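Local coordinates for antifreeze protein (Marinomonas primoryensis, PDB 3P4G), which probably binds ice through anchored clathrate waters on its calcium-dependent, right-handed beta-helix, as a hyperactive antifreeze protein of an Antarctic bacterium, at residues A[127-132]-A[146-151]; A[162-167]-A[181-186]. All coordinates share one frame; numbering follows the deposited sequence. Where two conformers were deposited one is given.

Contacts 1 and 2 are two neighbouring pairings of successive coils in this right-handed beta-helix. Contact 1 (127-132 with 146-151) joins the loops that follow strands 123-126 and 142-145. Contact 2 (162-167 with 181-186) joins strands 161-164 and 180-183 together with the turns leaving them. The four segments follow one another along the chain, contact 1 closing before contact 2 opens, and the two segments of each contact are 19 residues apart. The centres of the two contacts lie about 10 Å apart. They meet directly, with a probable hydrogen bond from V149 N to D167 O at 2.9 Å. The stack of coils thus continues without a break from one contact into the other.

Contact 1 of 2, residues A[127-132]-A[146-151]. With MG (magnesium ion), chain S.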
ATOM      1  N   GLY A 127       1.822 -10.605  10.625  1.00  7.52           N
ATOM      2  CA  GLY A 127       2.740  -9.972  11.611  1.00  8.63           C
ATOM      3  C   GLY A 127       4.181  -9.822  11.046  1.00  9.54           C
ATOM      4  O   GLY A 127       4.929  -8.853  11.315  1.00  8.36           O
ATOM      5  N   GLY A 128       4.522 -10.756  10.180  1.00  9.03           N
ATOM      6  CA  GLY A 128       5.872 -10.804   9.588  1.00 10.07           C
ATOM      7  C   GLY A 128       5.948 -10.150   8.213  1.00  9.85           C
ATOM      8  O   GLY A 128       5.244  -9.176   7.916  1.00  8.83           O
ATOM      9  N   ASN A 129       6.839 -10.698   7.375  1.00 10.48           N
ATOM     10  CA  ASN A 129       6.978 -10.218   5.993  1.00 10.37           C
ATOM     11  C   ASN A 129       6.063 -10.885   5.000  1.00 11.26           C
ATOM     12  O   ASN A 129       5.768 -12.079   5.115  1.00 11.55           O
ATOM     13  CB  ASN A 129       8.433 -10.478   5.514  1.00 11.12           C
ATOM     14  CG  ASN A 129       9.475  -9.763   6.397  1.00 16.07           C
ATOM     15  OD1 ASN A 129      10.510 -10.349   6.773  1.00 20.36           O
ATOM     16  ND2 ASN A 129       9.205  -8.526   6.729  1.00  8.27           N
ATOM     17  N   LEU A 130       5.674 -10.143   3.972  1.00  9.51           N
ATOM     18  CA  LEU A 130       4.846 -10.747   2.941  1.00 10.59           C
ATOM     19  C   LEU A 130       5.727 -10.962   1.740  1.00 11.50           C
ATOM     20  O   LEU A 130       6.165  -9.965   1.127  1.00 11.58           O
ATOM     21  CB  LEU A 130       3.668  -9.834   2.592  1.00  9.76           C
ATOM     22  CG  LEU A 130       2.792 -10.293   1.410  1.00  9.60           C
ATOM     23  CD1 LEU A 130       2.004 -11.592   1.789  1.00 12.31           C
ATOM     24  CD2 LEU A 130       1.824  -9.222   0.819  1.00 10.62           C
ATOM     25  N   SER A 131       5.971 -12.228   1.383  1.00 11.72           N
ATOM     26  CA  SER A 131       6.781 -12.554   0.189  0.50 12.52           C
ATOM     27  C   SER A 131       6.045 -13.445  -0.812  1.00 13.94           C
ATOM     28  O   SER A 131       6.647 -13.881  -1.794  1.00 16.91           O
ATOM     29  CB  SER A 131       8.147 -13.179   0.530  0.50 12.92           C
ATOM     30  OG  SER A 131       8.021 -14.366   1.300  0.50 10.06           O
ATOM     31  N   GLY A 132       4.770 -13.734  -0.555  1.00 12.66           N
ATOM     32  CA  GLY A 132       3.901 -14.372  -1.571  1.00 12.56           C
ATOM     33  C   GLY A 132       2.941 -13.285  -2.025  1.00 11.69           C
ATOM     34  O   GLY A 132       2.844 -12.235  -1.369  1.00 12.89           O
ATOM     35  N   GLY A 146       3.073  -6.377   9.106  1.00  6.41           N
ATOM     36  CA  GLY A 146       3.961  -5.852  10.137  1.00  8.78           C
ATOM     37  C   GLY A 146       5.346  -5.568   9.580  1.00  8.40           C
ATOM     38  O   GLY A 146       5.968  -4.588   9.970  1.00  8.87           O
ATOM     39  N   GLY A 147       5.769  -6.407   8.627  1.00  8.09           N
ATOM     40  CA  GLY A 147       7.108  -6.263   8.008  1.00  9.36           C
ATOM     41  C   GLY A 147       7.063  -5.603   6.636  1.00  9.71           C
ATOM     42  O   GLY A 147       6.471  -4.532   6.441  1.00  8.42           O
ATOM     43  N   ASP A 148       7.719  -6.245   5.673  1.00  9.76           N
ATOM     44  CA  ASP A 148       7.878  -5.708   4.330  1.00  8.75           C
ATOM     45  C   ASP A 148       6.854  -6.327   3.405  1.00  9.32           C
ATOM     46  O   ASP A 148       6.368  -7.442   3.669  1.00  9.26           O
ATOM     47  CB  ASP A 148       9.242  -6.173   3.803  1.00  8.28           C
ATOM     48  CG  ASP A 148      10.397  -5.620   4.588  1.00 13.52           C
ATOM     49  OD1 ASP A 148      10.351  -4.456   4.982  1.00 14.48           O
ATOM     50  OD2 ASP A 148      11.416  -6.333   4.769  1.00 17.18           O
ATOM     51  N   VAL A 149       6.532  -5.594   2.348  1.00  8.43           N
ATOM     52  CA  VAL A 149       5.782  -6.135   1.219  1.00  8.24           C
ATOM     53  C   VAL A 149       6.823  -6.414   0.114  1.00 10.53           C
ATOM     54  O   VAL A 149       7.369  -5.483  -0.504  1.00 10.82           O
ATOM     55  CB  VAL A 149       4.702  -5.172   0.738  1.00  7.13           C
ATOM     56  CG1 VAL A 149       4.089  -5.694  -0.647  1.00  7.90           C
ATOM     57  CG2 VAL A 149       3.576  -5.062   1.798  1.00 10.19           C
ATOM     58  N   ASN A 150       7.130  -7.696  -0.103  1.00 11.19           N
ATOM     59  CA  ASN A 150       8.221  -8.083  -1.055  1.00 14.28           C
ATOM     60  C   ASN A 150       7.710  -8.567  -2.407  1.00 15.61           C
ATOM     61  O   ASN A 150       8.465  -8.664  -3.410  1.00 18.75           O
ATOM     62  CB  ASN A 150       9.088  -9.140  -0.427  1.00 14.33           C
ATOM     63  CG  ASN A 150       9.850  -8.606   0.718  1.00 16.87           C
ATOM     64  OD1 ASN A 150      10.244  -7.447   0.700  1.00 17.13           O
ATOM     65  ND2 ASN A 150      10.086  -9.441   1.719  1.00 19.81           N
ATOM     66  N   ALA A 151       6.427  -8.846  -2.458  1.00 15.99           N
ATOM     67  CA  ALA A 151       5.826  -9.413  -3.635  1.00 15.56           C
ATOM     68  C   ALA A 151       4.654  -8.535  -4.146  1.00 15.57           C
ATOM     69  O   ALA A 151       4.595  -7.328  -3.818  1.00 13.72           O
ATOM     70  CB  ALA A 151       5.373 -10.869  -3.291  1.00 17.53           C
TER
HETATM   71 MG    MG S 325      13.118  -6.038   5.695  1.00 13.14          MG
HETATM   72  O   HOH W   1      12.439  -4.309   6.625  1.00  9.01           O
HETATM   73  O   HOH W   2      13.625  -4.686   4.214  1.00 18.29           O
HETATM   74  O   HOH W   3      14.951  -5.772   6.366  1.00 22.60           O
HETATM   75  O   HOH W   4      12.890  -7.673   6.895  1.00 10.85           O
HETATM   76  O   HOH W   5      14.111  -7.356   4.424  1.00 18.22           O
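N129 leans across toward the neighbouring coil: its CG is anti to its own carbonyl carbon and beside the backbone N (chi1 -59°), and the end of the side chain comes near the G147-D148 backbone. D148 has the same first torsion, but its carboxylate ends at a metal: OD2 binds a magnesium ion at 2.0 Å, and five waters complete a six-ligand shell. The other oxygen, OD1, accepts a hydrogen bond from one of these waters and a second from the backbone N of D167 on the next coil. Held at both oxygens, the carboxylate has little freedom to turn.

The two segments run nearly parallel, their overall directions differing by 5°, as successive coils of a beta-helix do where each loop stacks on the one before. Between them L130 N donates to D148 O at 2.8 Å and L130 O accepts from N150 N at 2.8 Å. G147 N donates to G128 O at 2.9 Å. Beside it G146 CA closes to 3.4 Å from G127 O, and a CB at G146 would fall on that oxygen.

L130 is buried, and its CD2 comes to 4.4 Å of V149 CG1; the valine's CB points away from the other coil. L130 also packs on V111 of the coil before its own. N150 points toward the 127-132 segment and lays CB 3.4 Å from L130 O. At the far end A151 CB rests against two carbonyl oxygens, 3.5 Å from G132 O and slightly farther from S131 O.

Contact 2 of 2, residues A[162-167]-A[181-186]; sequences LIIGHD and VEVGRT. With MG (magnesium ion), chain T.
L162, I163 and I164 pair in register with V181, E182 and V183 as parallel strands, their axes 4.8 Å apart and only 1° from exact alignment. E182 bonds on both sides of its residue, its N donating to L162 O and its O accepting from I164 N at 2.8 Å. G184 N continues the pattern to I164 O, and R185 N then donates to H166 O at 2.9 Å. This is the regular coil-on-coil pairing of a parallel beta-helix, carried past the strand ends into the turn.

Inside, L162 and V181 touch through CD2 and CG1, and I164 and V183 through CD1 and CG2. On the other face, I163 and E182 lie side by side, CD1 of the isoleucine 3.9 Å from OE1. Farther along, H166 and R185 stand alongside one another and point the same way. Each has CG anti to its carbonyl carbon. The extended arginine chain carries NE alongside the histidine, and the guanidinium lies flat on the imidazole, planes 16° apart and centres 3.9 Å apart, with NH1 over the ring centre. An alanine in place of H166 would probably leave the guanidinium without the flat surface it rests on, and free to turn.

D167 spreads its carboxylate over several partners. OD2 binds a magnesium ion at 2.1 Å and takes a weak hydrogen bond from N188 ND2. OD1 accepts a hydrogen bond from a water of the metal shell and another, at 3.1 Å, from T186 N on its anti side, 29° out of the carboxylate plane. With the ion on one oxygen and N-H and water donors gathered round the group, D167 is likely to remain deprotonated; the same carboxylate holds the metal through OD2 and the next coil through OD1.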
ATOM      1  N   LEU A 162      -4.525  -0.218   3.626  1.00  5.95           N
ATOM      2  CA  LEU A 162      -3.277  -0.994   3.696  1.00  5.32           C
ATOM      3  C   LEU A 162      -2.312  -0.280   4.648  1.00  6.38           C
ATOM      4  O   LEU A 162      -1.967   0.886   4.410  1.00  5.78           O
ATOM      5  CB  LEU A 162      -2.665  -1.133   2.303  1.00  6.57           C
ATOM      6  CG  LEU A 162      -1.263  -1.779   2.271  1.00  6.94           C
ATOM      7  CD1 LEU A 162      -1.275  -3.177   2.936  1.00  7.89           C
ATOM      8  CD2 LEU A 162      -0.819  -1.856   0.814  1.00 10.11           C
ATOM      9  N   ILE A 163      -1.875  -0.971   5.711  1.00  6.69           N
ATOM     10  CA  ILE A 163      -0.898  -0.412   6.638  1.00  7.92           C
ATOM     11  C   ILE A 163       0.298  -1.394   6.669  1.00  8.33           C
ATOM     12  O   ILE A 163       0.101  -2.595   6.930  1.00  9.01           O
ATOM     13  CB  ILE A 163      -1.414  -0.286   8.095  1.00  8.98           C
ATOM     14  CG1 ILE A 163      -2.588   0.659   8.238  1.00 14.63           C
ATOM     15  CG2 ILE A 163      -0.285   0.254   9.008  1.00 13.20           C
ATOM     16  CD1 ILE A 163      -2.966   0.929   9.749  1.00 22.78           C
ATOM     17  N   ILE A 164       1.465  -0.903   6.254  1.00  7.38           N
ATOM     18  CA  ILE A 164       2.755  -1.692   6.203  1.00  6.62           C
ATOM     19  C   ILE A 164       3.696  -1.139   7.223  1.00  7.42           C
ATOM     20  O   ILE A 164       3.989   0.050   7.228  1.00  9.09           O
ATOM     21  CB  ILE A 164       3.351  -1.509   4.832  1.00  5.98           C
ATOM     22  CG1 ILE A 164       2.350  -2.075   3.863  1.00  7.78           C
ATOM     23  CG2 ILE A 164       4.807  -2.166   4.718  1.00  8.24           C
ATOM     24  CD1 ILE A 164       2.526  -1.561   2.418  1.00 10.15           C
ATOM     25  N   GLY A 165       4.236  -2.012   8.070  1.00  6.23           N
ATOM     26  CA  GLY A 165       5.172  -1.533   9.089  1.00  6.66           C
ATOM     27  C   GLY A 165       6.520  -1.082   8.548  1.00  8.28           C
ATOM     28  O   GLY A 165       7.101  -0.121   9.023  1.00  8.86           O
ATOM     29  N   HIS A 166       7.065  -1.888   7.651  1.00  7.59           N
ATOM     30  CA  HIS A 166       8.402  -1.620   7.127  1.00 10.32           C
ATOM     31  C   HIS A 166       8.430  -1.138   5.655  1.00  9.43           C
ATOM     32  O   HIS A 166       7.814  -0.110   5.326  1.00  9.66           O
ATOM     33  CB  HIS A 166       9.328  -2.825   7.397  1.00 11.33           C
ATOM     34  CG  HIS A 166       9.446  -3.197   8.848  1.00 15.94           C
ATOM     35  ND1 HIS A 166      10.014  -4.385   9.267  1.00 21.94           N
ATOM     36  CD2 HIS A 166       9.081  -2.538   9.976  1.00 18.25           C
ATOM     37  CE1 HIS A 166      10.001  -4.435  10.592  1.00 25.40           C
ATOM     38  NE2 HIS A 166       9.443  -3.323  11.050  1.00 19.25           N
ATOM     39  N   ASP A 167       9.094  -1.878   4.739  1.00  9.46           N
ATOM     40  CA  ASP A 167       9.376  -1.344   3.382  1.00  8.78           C
ATOM     41  C   ASP A 167       8.435  -1.940   2.339  1.00  8.70           C
ATOM     42  O   ASP A 167       7.822  -3.012   2.554  1.00  8.88           O
ATOM     43  CB  ASP A 167      10.795  -1.765   2.917  1.00 10.28           C
ATOM     44  CG  ASP A 167      11.897  -1.195   3.772  1.00 14.18           C
ATOM     45  OD1 ASP A 167      11.712  -0.164   4.433  1.00 11.66           O
ATOM     46  OD2 ASP A 167      12.988  -1.790   3.769  1.00 16.31           O
ATOM     47  N   VAL A 181      -3.127   4.038   1.946  1.00  5.73           N
ATOM     48  CA  VAL A 181      -1.887   3.256   2.207  1.00  4.22           C
ATOM     49  C   VAL A 181      -1.046   4.074   3.177  1.00  5.75           C
ATOM     50  O   VAL A 181      -0.869   5.289   3.011  1.00  6.67           O
ATOM     51  CB  VAL A 181      -1.062   3.062   0.929  1.00  4.24           C
ATOM     52  CG1 VAL A 181       0.230   2.247   1.203  1.00  6.58           C
ATOM     53  CG2 VAL A 181      -1.929   2.336  -0.146  1.00  4.21           C
ATOM     54  N   GLU A 182      -0.503   3.377   4.160  1.00  5.62           N
ATOM     55  CA  GLU A 182       0.571   3.942   5.002  1.00  6.00           C
ATOM     56  C   GLU A 182       1.756   2.971   4.999  1.00  6.94           C
ATOM     57  O   GLU A 182       1.601   1.763   5.301  1.00  7.75           O
ATOM     58  CB  GLU A 182       0.054   4.105   6.430  1.00  7.36           C
ATOM     59  CG  GLU A 182      -1.122   5.144   6.544  1.00  9.85           C
ATOM     60  CD  GLU A 182      -1.746   5.248   7.923  1.00 20.44           C
ATOM     61  OE1 GLU A 182      -1.514   4.366   8.775  1.00 26.02           O
ATOM     62  OE2 GLU A 182      -2.533   6.205   8.146  1.00 21.63           O
ATOM     63  N   VAL A 183       2.916   3.484   4.621  1.00  5.52           N
ATOM     64  CA  VAL A 183       4.175   2.691   4.611  1.00  6.59           C
ATOM     65  C   VAL A 183       5.029   3.217   5.725  1.00  6.59           C
ATOM     66  O   VAL A 183       5.403   4.402   5.709  1.00  8.18           O
ATOM     67  CB  VAL A 183       4.916   2.862   3.253  1.00  7.32           C
ATOM     68  CG1 VAL A 183       6.220   2.041   3.257  1.00  7.08           C
ATOM     69  CG2 VAL A 183       4.018   2.440   2.035  1.00 10.22           C
ATOM     70  N   GLY A 184       5.406   2.357   6.687  1.00  6.39           N
ATOM     71  CA  GLY A 184       6.108   2.816   7.891  1.00  8.30           C
ATOM     72  C   GLY A 184       7.547   3.168   7.605  1.00  9.95           C
ATOM     73  O   GLY A 184       8.134   4.012   8.273  1.00 10.42           O
ATOM     74  N   ARG A 185       8.135   2.503   6.592  1.00  8.91           N
ATOM     75  CA  ARG A 185       9.480   2.816   6.203  1.00 10.45           C
ATOM     76  C   ARG A 185       9.576   3.239   4.742  1.00 10.47           C
ATOM     77  O   ARG A 185       8.910   4.201   4.374  1.00 10.54           O
ATOM     78  CB  ARG A 185      10.470   1.716   6.641  1.00 10.64           C
ATOM     79  CG  ARG A 185      10.459   1.583   8.156  1.00 16.78           C
ATOM     80  CD  ARG A 185      11.407   0.510   8.703  1.00 22.96           C
ATOM     81  NE  ARG A 185      11.163   0.426  10.148  1.00 31.84           N
ATOM     82  CZ  ARG A 185      11.708  -0.467  10.971  1.00 34.69           C
ATOM     83  NH1 ARG A 185      12.566  -1.365  10.513  1.00 33.81           N
ATOM     84  NH2 ARG A 185      11.380  -0.450  12.265  1.00 37.12           N
ATOM     85  N   THR A 186      10.317   2.510   3.900  1.00  9.97           N
ATOM     86  CA  THR A 186      10.747   3.047   2.616  1.00 10.12           C
ATOM     87  C   THR A 186      10.177   2.273   1.453  1.00  9.86           C
ATOM     88  O   THR A 186      10.009   1.045   1.536  1.00  8.67           O
ATOM     89  CB  THR A 186      12.315   3.047   2.592  1.00 10.85           C
ATOM     90  OG1 THR A 186      12.781   4.069   3.509  1.00 11.77           O
ATOM     91  CG2 THR A 186      12.920   3.262   1.187  1.00 13.28           C
TER
HETATM   92 MG    MG T 326      14.748  -0.830   4.229  1.00 23.32          MG
HETATM   93  O   HOH W   6      13.997   0.456   5.519  1.00 13.54           O
HETATM   94  O   HOH W   7      15.229  -2.396   2.571  1.00 20.02           O
HETATM   95  O   HOH W   8      16.810  -0.653   4.553  1.00 11.75           O
HETATM   96  O   HOH W   9      15.182   0.564   2.395  1.00 10.69           O